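Local coordinates for protein aminotransferase, class I (Staphylococcus aureus, PDB 2O1B) that probably transfers amino groups between amino acids and 2-oxo acids as a class I aminotransferase, with pyridoxal-5'-phosphate as its cofactor, at residues Cys113-Thr118 against Gly263-Asn268; Asn120-Val125 against Ile246-Leu251; Gly86-Lys91 against Asp107-Val112. One frame throughout, in Å; residues are numbered along the deposited sequence. Where two conformers were deposited one is given.

Contact 1: Cys113-Thr118 against Gly263-Asn268. With PLP (pyridoxal-5'-phosphate), chain B.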
loop_
_atom_site.group_PDB
_atom_site.type_symbol
_atom_site.label_atom_id
_atom_site.label_comp_id
_atom_site.label_asym_id
_atom_site.label_seq_id
_atom_site.Cartn_x
_atom_site.Cartn_y
_atom_site.Cartn_z
ATOM N N CYS A 113 -14.919 0.286 -0.208
ATOM C CA CYS A 113 -13.541 0.250 -0.724
ATOM C C CYS A 113 -12.662 -0.478 0.275
ATOM O O CYS A 113 -12.533 -0.048 1.428
ATOM C CB CYS A 113 -12.990 1.665 -0.950
ATOM S SG CYS A 113 -11.290 1.727 -1.607
ATOM N N ILE A 114 -12.076 -1.585 -0.161
ATOM C CA ILE A 114 -11.164 -2.366 0.664
ATOM C C ILE A 114 -9.836 -1.633 0.847
ATOM O O ILE A 114 -9.333 -1.030 -0.101
ATOM C CB ILE A 114 -10.918 -3.742 0.020
ATOM C CG1 ILE A 114 -12.150 -4.623 0.208
ATOM C CG2 ILE A 114 -9.764 -4.444 0.667
ATOM C CD1 ILE A 114 -12.997 -4.769 -1.007
ATOM N N LEU A 115 -9.281 -1.687 2.064
ATOM C CA LEU A 115 -8.037 -0.971 2.397
ATOM C C LEU A 115 -6.910 -1.912 2.804
ATOM O O LEU A 115 -7.147 -2.921 3.458
ATOM C CB LEU A 115 -8.271 0.078 3.500
ATOM C CG LEU A 115 -9.327 1.169 3.257
ATOM C CD1 LEU A 115 -9.527 2.044 4.489
ATOM C CD2 LEU A 115 -8.984 2.019 2.042
ATOM N N TYR A 116 -5.684 -1.556 2.424
ATOM C CA TYR A 116 -4.488 -2.343 2.731
ATOM C C TYR A 116 -3.959 -1.938 4.112
ATOM O O TYR A 116 -2.851 -1.397 4.240
ATOM C CB TYR A 116 -3.422 -2.101 1.658
ATOM C CG TYR A 116 -3.907 -2.378 0.252
ATOM C CD1 TYR A 116 -3.719 -3.627 -0.330
ATOM C CD2 TYR A 116 -4.559 -1.392 -0.497
ATOM C CE1 TYR A 116 -4.165 -3.895 -1.624
ATOM C CE2 TYR A 116 -5.013 -1.648 -1.792
ATOM C CZ TYR A 116 -4.816 -2.905 -2.347
ATOM O OH TYR A 116 -5.248 -3.181 -3.627
ATOM N N GLY A 117 -4.769 -2.203 5.135
ATOM C CA GLY A 117 -4.601 -1.604 6.456
ATOM C C GLY A 117 -5.172 -0.206 6.373
ATOM O O GLY A 117 -4.968 0.479 5.370
ATOM N N THR A 118 -5.873 0.230 7.419
ATOM C CA THR A 118 -6.569 1.520 7.382
ATOM C C THR A 118 -5.642 2.722 7.317
ATOM O O THR A 118 -6.023 3.754 6.766
ATOM C CB THR A 118 -7.582 1.718 8.546
ATOM O OG1 THR A 118 -6.913 1.752 9.820
ATOM C CG2 THR A 118 -8.624 0.616 8.529
ATOM N N GLY A 263 -8.365 -3.631 6.121
ATOM C CA GLY A 263 -9.448 -2.792 6.628
ATOM C C GLY A 263 -10.333 -2.403 5.458
ATOM O O GLY A 263 -10.179 -2.935 4.353
ATOM N N PHE A 264 -11.269 -1.487 5.695
ATOM C CA PHE A 264 -12.127 -0.997 4.620
ATOM C C PHE A 264 -12.711 0.371 4.919
ATOM O O PHE A 264 -12.829 0.763 6.085
ATOM C CB PHE A 264 -13.235 -2.004 4.279
ATOM C CG PHE A 264 -14.107 -2.379 5.440
ATOM C CD1 PHE A 264 -13.844 -3.526 6.179
ATOM C CD2 PHE A 264 -15.215 -1.609 5.771
ATOM C CE1 PHE A 264 -14.661 -3.884 7.256
ATOM C CE2 PHE A 264 -16.037 -1.964 6.832
ATOM C CZ PHE A 264 -15.758 -3.111 7.574
ATOM N N ALA A 265 -13.041 1.090 3.845
ATOM C CA ALA A 265 -13.765 2.345 3.899
ATOM C C ALA A 265 -15.183 2.062 3.450
ATOM O O ALA A 265 -15.409 1.231 2.560
ATOM C CB ALA A 265 -13.125 3.381 2.989
ATOM N N VAL A 266 -16.131 2.773 4.052
ATOM C CA VAL A 266 -17.556 2.548 3.794
ATOM C C VAL A 266 -18.306 3.877 3.826
ATOM O O VAL A 266 -18.017 4.741 4.650
ATOM C CB VAL A 266 -18.144 1.500 4.795
ATOM C CG1 VAL A 266 -19.533 1.849 5.225
ATOM C CG2 VAL A 266 -18.110 0.103 4.197
ATOM N N GLY A 267 -19.233 4.080 2.886
ATOM C CA GLY A 267 -20.067 5.293 2.899
ATOM C C GLY A 267 -20.205 6.132 1.638
ATOM O O GLY A 267 -20.436 5.592 0.546
ATOM N N ASN A 268 -20.096 7.457 1.800
ATOM C CA ASN A 268 -20.291 8.431 0.707
ATOM C C ASN A 268 -19.762 7.945 -0.630
ATOM O O ASN A 268 -18.558 7.721 -0.758
ATOM C CB ASN A 268 -19.620 9.769 1.028
ATOM C CG ASN A 268 -20.025 10.874 0.053
ATOM O OD1 ASN A 268 -21.111 11.448 0.162
ATOM N ND2 ASN A 268 -19.156 11.168 -0.909
HETATM N N1 PLP B . -6.522 4.960 13.383
HETATM C C2 PLP B . -6.446 4.806 14.755
HETATM C C2A PLP B . -7.201 5.754 15.645
HETATM C C3 PLP B . -5.694 3.747 15.270
HETATM O O3 PLP B . -5.591 3.550 16.617
HETATM C C4 PLP B . -5.026 2.870 14.404
HETATM C C4A PLP B . -4.718 1.495 14.917
HETATM C C5 PLP B . -5.100 3.050 13.020
HETATM C C6 PLP B . -5.855 4.109 12.515
HETATM C C5A PLP B . -4.361 2.130 12.057
HETATM O O4P PLP B . -4.970 0.858 11.941
HETATM P P PLP B . -4.453 -0.209 10.843
HETATM O O1P PLP B . -3.707 -1.328 11.550
HETATM O O2P PLP B . -3.549 0.530 9.892
HETATM O O3P PLP B . -5.668 -0.757 10.150
#
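Leu115 and Gly263 bond to each other, as do Cys113 and Ala265, in an antiparallel pairing of the strand segments 113-115 and 263-267, whose axes approach to 4.2 Å at an angle of 150° between their directions. Four backbone bonds hold the two hydrogen-bonded pairs, the shortest from Ala265 N to Cys113 O at 2.7 Å. Between these pairs stands the non-hydrogen-bonded pair Ile114 and Phe264, whose CA atoms are 4.3 Å apart. The Phe264 ring turns off the partner strand, because chi1 of 57° sets CG between the backbone N and the carbonyl carbon; only CB stays close, 3.5 Å from Cys113 O. On the sheet face of Cys113, Leu115 and Ala265, the isobutyl group of Leu115 lies back along the neighbouring strand, bringing CD1 to 4.1 Å from Ala265 CB. Past the strand, Tyr116 centres an inverse gamma turn and Gly117 leads into Thr118. Methyl CG2 of Thr118 rests 4.0 Å from Gly263 CA, a spot where glycine has no side chain to interfere. The backbone N of Thr118 donates to O3P of the pyridoxal phosphate at 2.9 Å, while Thr118 OG1 lies 2.8 Å from the same O3P and also near O4P, so the strand end delivers the chain to the phosphate. Strand 112-115 is the outermost on this side of the seven-stranded mixed sheet, and strand 263-267, antiparallel to both neighbours, joins it to strand 245-250. Helix 269-282 covers the Cys113 and Ala265 face, and helix 88-102 packs against Ile114 and Phe264 on the other.

Contact 2: Asn120-Val125 against Ile246-Leu251. With PLP (pyridoxal-5'-phosphate), chain B.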
loop_
_atom_site.group_PDB
_atom_site.type_symbol
_atom_site.label_atom_id
_atom_site.label_comp_id
_atom_site.label_asym_id
_atom_site.label_seq_id
_atom_site.Cartn_x
_atom_site.Cartn_y
_atom_site.Cartn_z
ATOM N N ASN A 120 -3.122 3.203 5.462
ATOM C CA ASN A 120 -2.958 3.493 4.042
ATOM C C ASN A 120 -4.132 4.277 3.447
ATOM O O ASN A 120 -3.921 5.214 2.656
ATOM C CB ASN A 120 -2.739 2.192 3.262
ATOM C CG ASN A 120 -2.242 2.430 1.854
ATOM O OD1 ASN A 120 -1.103 2.874 1.639
ATOM N ND2 ASN A 120 -3.092 2.133 0.876
ATOM N N GLY A 121 -5.357 3.894 3.814
ATOM C CA GLY A 121 -6.556 4.573 3.312
ATOM C C GLY A 121 -6.793 5.928 3.952
ATOM O O GLY A 121 -7.141 6.901 3.265
ATOM N N LEU A 122 -6.592 6.002 5.269
ATOM C CA LEU A 122 -6.710 7.260 6.002
ATOM C C LEU A 122 -5.762 8.307 5.462
ATOM O O LEU A 122 -6.160 9.452 5.279
ATOM C CB LEU A 122 -6.471 7.066 7.508
ATOM C CG LEU A 122 -7.569 6.314 8.278
ATOM C CD1 LEU A 122 -7.012 5.665 9.535
ATOM C CD2 LEU A 122 -8.742 7.229 8.614
ATOM N N VAL A 123 -4.508 7.931 5.207
ATOM C CA VAL A 123 -3.544 8.931 4.704
ATOM C C VAL A 123 -3.771 9.261 3.211
ATOM O O VAL A 123 -3.325 10.301 2.727
ATOM C CB VAL A 123 -2.034 8.601 5.040
ATOM C CG1 VAL A 123 -1.830 8.279 6.531
ATOM C CG2 VAL A 123 -1.522 7.486 4.213
ATOM N N ALA A 124 -4.495 8.395 2.499
ATOM C CA ALA A 124 -4.811 8.606 1.075
ATOM C C ALA A 124 -5.953 9.601 0.835
ATOM O O ALA A 124 -5.947 10.324 -0.178
ATOM C CB ALA A 124 -5.098 7.267 0.380
ATOM N N VAL A 125 -6.899 9.670 1.777
ATOM C CA VAL A 125 -8.131 10.450 1.598
ATOM C C VAL A 125 -7.896 11.877 1.099
ATOM O O VAL A 125 -8.558 12.294 0.156
ATOM C CB VAL A 125 -9.064 10.484 2.868
ATOM C CG1 VAL A 125 -10.246 11.410 2.624
ATOM C CG2 VAL A 125 -9.591 9.089 3.224
ATOM N N ILE A 246 -17.513 9.220 5.053
ATOM C CA ILE A 246 -17.143 7.806 4.980
ATOM C C ILE A 246 -16.669 7.391 6.354
ATOM O O ILE A 246 -16.226 8.222 7.150
ATOM C CB ILE A 246 -16.008 7.507 3.954
ATOM C CG1 ILE A 246 -14.765 8.368 4.227
ATOM C CG2 ILE A 246 -16.517 7.665 2.528
ATOM C CD1 ILE A 246 -13.519 7.950 3.416
ATOM N N GLU A 247 -16.778 6.099 6.631
ATOM C CA GLU A 247 -16.258 5.533 7.858
ATOM C C GLU A 247 -15.215 4.486 7.513
ATOM O O GLU A 247 -15.413 3.685 6.606
ATOM C CB GLU A 247 -17.381 4.896 8.631
ATOM C CG GLU A 247 -17.016 4.507 10.035
ATOM C CD GLU A 247 -18.243 4.395 10.859
ATOM O OE1 GLU A 247 -18.974 3.382 10.705
ATOM O OE2 GLU A 247 -18.487 5.339 11.633
ATOM N N ILE A 248 -14.108 4.490 8.248
ATOM C CA ILE A 248 -13.022 3.541 7.997
ATOM C C ILE A 248 -12.916 2.573 9.181
ATOM O O ILE A 248 -12.864 2.980 10.338
ATOM C CB ILE A 248 -11.716 4.277 7.669
ATOM C CG1 ILE A 248 -11.796 4.819 6.228
ATOM C CG2 ILE A 248 -10.505 3.348 7.835
ATOM C CD1 ILE A 248 -10.667 5.679 5.793
ATOM N N TYR A 249 -12.939 1.291 8.872
ATOM C CA TYR A 249 -12.991 0.237 9.876
ATOM C C TYR A 249 -11.790 -0.677 9.690
ATOM O O TYR A 249 -11.475 -1.043 8.556
ATOM C CB TYR A 249 -14.285 -0.568 9.713
ATOM C CG TYR A 249 -14.562 -1.511 10.866
ATOM C CD1 TYR A 249 -15.325 -1.090 11.966
ATOM C CD2 TYR A 249 -14.049 -2.818 10.874
ATOM C CE1 TYR A 249 -15.559 -1.945 13.056
ATOM C CE2 TYR A 249 -14.285 -3.679 11.950
ATOM C CZ TYR A 249 -15.030 -3.229 13.039
ATOM O OH TYR A 249 -15.253 -4.075 14.103
ATOM N N SER A 250 -11.139 -1.055 10.796
ATOM C CA SER A 250 -9.945 -1.890 10.753
ATOM C C SER A 250 -10.190 -3.252 11.386
ATOM O O SER A 250 -10.896 -3.348 12.388
ATOM C CB SER A 250 -8.785 -1.212 11.492
ATOM O OG SER A 250 -7.650 -2.064 11.496
ATOM N N LEU A 251 -9.603 -4.295 10.806
ATOM C CA LEU A 251 -9.579 -5.625 11.446
ATOM C C LEU A 251 -8.425 -5.828 12.451
ATOM O O LEU A 251 -8.375 -6.835 13.176
ATOM C CB LEU A 251 -9.556 -6.731 10.386
ATOM C CG LEU A 251 -10.846 -6.996 9.593
ATOM C CD1 LEU A 251 -11.078 -5.986 8.480
ATOM C CD2 LEU A 251 -10.819 -8.406 9.015
HETATM N N1 PLP B . -6.522 4.960 13.383
HETATM C C2 PLP B . -6.446 4.806 14.755
HETATM C C2A PLP B . -7.201 5.754 15.645
HETATM C C3 PLP B . -5.694 3.747 15.270
HETATM O O3 PLP B . -5.591 3.550 16.617
HETATM C C4 PLP B . -5.026 2.870 14.404
HETATM C C4A PLP B . -4.718 1.495 14.917
HETATM C C5 PLP B . -5.100 3.050 13.020
HETATM C C6 PLP B . -5.855 4.109 12.515
HETATM C C5A PLP B . -4.361 2.130 12.057
HETATM O O4P PLP B . -4.970 0.858 11.941
HETATM P P PLP B . -4.453 -0.209 10.843
HETATM O O1P PLP B . -3.707 -1.328 11.550
HETATM O O2P PLP B . -3.549 0.530 9.892
HETATM O O3P PLP B . -5.668 -0.757 10.150
#
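Helix 118-129 packs on the central sheet of the cofactor-binding domain, where Leu122 and Val125 meet Ile248 and Ile246 of strand 245-250. The two segments run roughly antiparallel, at 155°, with their axes 9.8 Å apart, and the join is wholly aliphatic. Leu122 and Ile248 pass alongside in opposite directions, so that CD2 of Leu122 comes 3.8 Å from Ile248 CD1. One helical turn on, Val125 and Ile246 reach tip to tip, with Val125 CG2 4.1 Å from Ile246 CD1. The extended outer part of Ile248, chi2 174°, carries CD1 toward the helix, and this methyl also lies near the backbone of Gly121, where no side chain intervenes. Leu122 divides its branches: CD2 packs on the strand, whereas CD1 approaches the pyridine ring, 3.6 Å from PLP C6. At the end of the strand, Ser250 OG donates to PLP O3P at 2.7 Å; chi1 of 177° turns the hydroxyl opposite the backbone N. The same OG also bonds to Ser252 N. Cofactor contacts from a strand end and from the helix covering the sheet are characteristic of the PLP site in fold-type I aminotransferases.

Contact 3: Gly86-Lys91 against Asp107-Val112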
loop_
_atom_site.group_PDB
_atom_site.type_symbol
_atom_site.label_atom_id
_atom_site.label_comp_id
_atom_site.label_asym_id
_atom_site.label_seq_id
_atom_site.Cartn_x
_atom_site.Cartn_y
_atom_site.Cartn_z
ATOM N N GLY A 86 -11.343 -6.047 -5.164
ATOM C CA GLY A 86 -11.624 -7.098 -4.192
ATOM C C GLY A 86 -12.654 -8.105 -4.637
ATOM O O GLY A 86 -13.405 -7.867 -5.584
ATOM N N LYS A 87 -12.674 -9.243 -3.950
ATOM C CA LYS A 87 -13.650 -10.295 -4.217
ATOM C C LYS A 87 -15.064 -9.834 -3.878
ATOM O O LYS A 87 -15.271 -9.064 -2.938
ATOM C CB LYS A 87 -13.329 -11.537 -3.388
ATOM C CG LYS A 87 -12.050 -12.251 -3.781
ATOM C CD LYS A 87 -11.884 -13.512 -2.975
ATOM C CE LYS A 87 -10.615 -14.200 -3.358
ATOM N NZ LYS A 87 -10.534 -15.509 -2.703
ATOM N N GLU A 88 -16.034 -10.315 -4.648
ATOM C CA GLU A 88 -17.443 -10.088 -4.345
ATOM C C GLU A 88 -17.808 -10.541 -2.934
ATOM O O GLU A 88 -18.533 -9.846 -2.215
ATOM C CB GLU A 88 -18.328 -10.799 -5.363
ATOM C CG GLU A 88 -18.740 -9.921 -6.533
ATOM C CD GLU A 88 -19.660 -8.785 -6.105
ATOM O OE1 GLU A 88 -20.793 -9.068 -5.637
ATOM O OE2 GLU A 88 -19.242 -7.612 -6.233
ATOM N N ALA A 89 -17.303 -11.710 -2.547
ATOM C CA ALA A 89 -17.537 -12.249 -1.210
ATOM C C ALA A 89 -16.998 -11.327 -0.100
ATOM O O ALA A 89 -17.568 -11.282 0.987
ATOM C CB ALA A 89 -16.955 -13.639 -1.090
ATOM N N PHE A 90 -15.915 -10.601 -0.382
ATOM C CA PHE A 90 -15.339 -9.642 0.581
ATOM C C PHE A 90 -16.234 -8.415 0.657
ATOM O O PHE A 90 -16.663 -8.028 1.748
ATOM C CB PHE A 90 -13.872 -9.296 0.230
ATOM C CG PHE A 90 -13.081 -8.589 1.347
ATOM C CD1 PHE A 90 -13.558 -8.501 2.653
ATOM C CD2 PHE A 90 -11.831 -8.033 1.069
ATOM C CE1 PHE A 90 -12.818 -7.839 3.644
ATOM C CE2 PHE A 90 -11.078 -7.387 2.056
ATOM C CZ PHE A 90 -11.574 -7.288 3.340
ATOM N N LYS A 91 -16.560 -7.829 -0.497
ATOM C CA LYS A 91 -17.487 -6.685 -0.525
ATOM C C LYS A 91 -18.793 -7.011 0.207
ATOM O O LYS A 91 -19.359 -6.172 0.911
ATOM C CB LYS A 91 -17.795 -6.279 -1.967
ATOM C CG LYS A 91 -16.586 -5.845 -2.785
ATOM C CD LYS A 91 -17.029 -5.522 -4.201
ATOM C CE LYS A 91 -15.851 -5.199 -5.103
ATOM N NZ LYS A 91 -16.267 -5.256 -6.539
ATOM N N ASP A 107 -24.124 -0.223 -0.564
ATOM C CA ASP A 107 -23.998 -0.828 -1.889
ATOM C C ASP A 107 -22.564 -1.326 -2.111
ATOM O O ASP A 107 -21.604 -0.580 -1.919
ATOM C CB ASP A 107 -24.402 0.173 -2.978
ATOM C CG ASP A 107 -24.321 -0.423 -4.381
ATOM O OD1 ASP A 107 -23.198 -0.692 -4.867
ATOM O OD2 ASP A 107 -25.387 -0.619 -4.999
ATOM N N LYS A 108 -22.434 -2.579 -2.537
ATOM C CA LYS A 108 -21.123 -3.219 -2.693
ATOM C C LYS A 108 -20.188 -2.533 -3.688
ATOM O O LYS A 108 -18.975 -2.519 -3.495
ATOM C CB LYS A 108 -21.283 -4.677 -3.106
ATOM C CG LYS A 108 -21.956 -5.565 -2.091
ATOM C CD LYS A 108 -21.816 -7.037 -2.498
ATOM C CE LYS A 108 -22.721 -7.409 -3.669
ATOM N NZ LYS A 108 -22.119 -6.968 -4.960
ATOM N N GLU A 109 -20.740 -1.978 -4.755
ATOM C CA GLU A 109 -19.922 -1.286 -5.735
ATOM C C GLU A 109 -19.698 0.163 -5.340
ATOM O O GLU A 109 -18.568 0.659 -5.365
ATOM C CB GLU A 109 -20.563 -1.369 -7.127
ATOM C CG GLU A 109 -19.930 -2.363 -8.086
ATOM C CD GLU A 109 -19.467 -3.660 -7.426
ATOM O OE1 GLU A 109 -18.244 -3.881 -7.396
ATOM O OE2 GLU A 109 -20.314 -4.457 -6.948
ATOM N N ASP A 110 -20.768 0.839 -4.948
ATOM C CA ASP A 110 -20.734 2.288 -4.822
ATOM C C ASP A 110 -20.162 2.772 -3.497
ATOM O O ASP A 110 -19.639 3.895 -3.406
ATOM C CB ASP A 110 -22.146 2.864 -4.991
ATOM C CG ASP A 110 -22.686 2.724 -6.411
ATOM O OD1 ASP A 110 -21.900 2.437 -7.352
ATOM O OD2 ASP A 110 -23.914 2.914 -6.583
ATOM N N GLU A 111 -20.306 1.949 -2.462
ATOM C CA GLU A 111 -20.129 2.424 -1.087
ATOM C C GLU A 111 -19.169 1.585 -0.242
ATOM O O GLU A 111 -19.187 1.659 0.983
ATOM C CB GLU A 111 -21.503 2.571 -0.404
ATOM C CG GLU A 111 -22.407 3.565 -1.137
ATOM C CD GLU A 111 -23.824 3.653 -0.604
ATOM O OE1 GLU A 111 -24.370 2.630 -0.149
ATOM O OE2 GLU A 111 -24.402 4.764 -0.674
ATOM N N VAL A 112 -18.311 0.815 -0.910
ATOM C CA VAL A 112 -17.336 -0.035 -0.240
ATOM C C VAL A 112 -15.986 0.008 -0.961
ATOM O O VAL A 112 -15.923 -0.209 -2.171
ATOM C CB VAL A 112 -17.833 -1.504 -0.167
ATOM C CG1 VAL A 112 -16.773 -2.383 0.435
ATOM C CG2 VAL A 112 -19.117 -1.611 0.649
#
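A salt-bridge network of Glu88, Lys91, Lys108 and Glu109 ties the first turn of helix 88-102 to the loop that follows this same helix, toward the periphery of the chain. Lys108 NZ donates to Glu88 OE1 at 2.6 Å, and Lys91 NZ to Glu109 OE1 at the same distance of 2.6 Å; each acceptor uses its syn lone pair. The two lysines reach their partners differently. Lys91 is extended beyond CG, whereas Lys108 bends at chi3 and chi4, -74° and 80°, which folds its ammonium round to the Glu88 carboxylate, the two side chains crossing at about a right angle. Beneath the charges the aliphatic stems pack together, with Lys91 CB 4.0 Å from Lys108 CB, and Lys91 CD lies 3.6 Å from Lys108 O. Glu88 OE2 and Glu109 OE2 come within 3.4 Å as two acceptors, a proximity that the flanking ammonium groups probably make tolerable. The loop keeps its shape through an Asx turn and wider Asx motif: Asp107 OD1 accepts Glu109 N at 2.8 Å and Asp110 N at 2.9 Å, from opposite faces of the carboxylate plane. Asp107 N in turn donates to Glu111 OE1, which has a second, charged partner in Lys242. From this compact loop the chain enters strand 112-115, and Val112 turns inward, its CG1 4.5 Å from Lys91 CA and its side chain also against Ile94 and Val95 of the helix. Outside the network, Lys276 and Gln273 of helix 269-282 both bond to Glu109 O.

Contacts 1 and 2 are buried and share one sheet, since strands 263-267 and 245-250 are neighbours in it; contact 3 is only partly buried and lies farther out. Their chemistry differs accordingly: backbone bonding dominates contact 1, aliphatic packing makes contact 2, and charged side chains carry contact 3. The two inner contacts also meet at the cofactor, where Thr118 and Ser250 donate to the same phosphate oxygen and Thr118 CG2 packs on Ile248. Contact 3 precedes contact 1 in the chain and abuts it through Ile114 on Phe90 and a probable backbone bond from Gly267 N to Glu111 O, while contacts 2 and 3 do not touch.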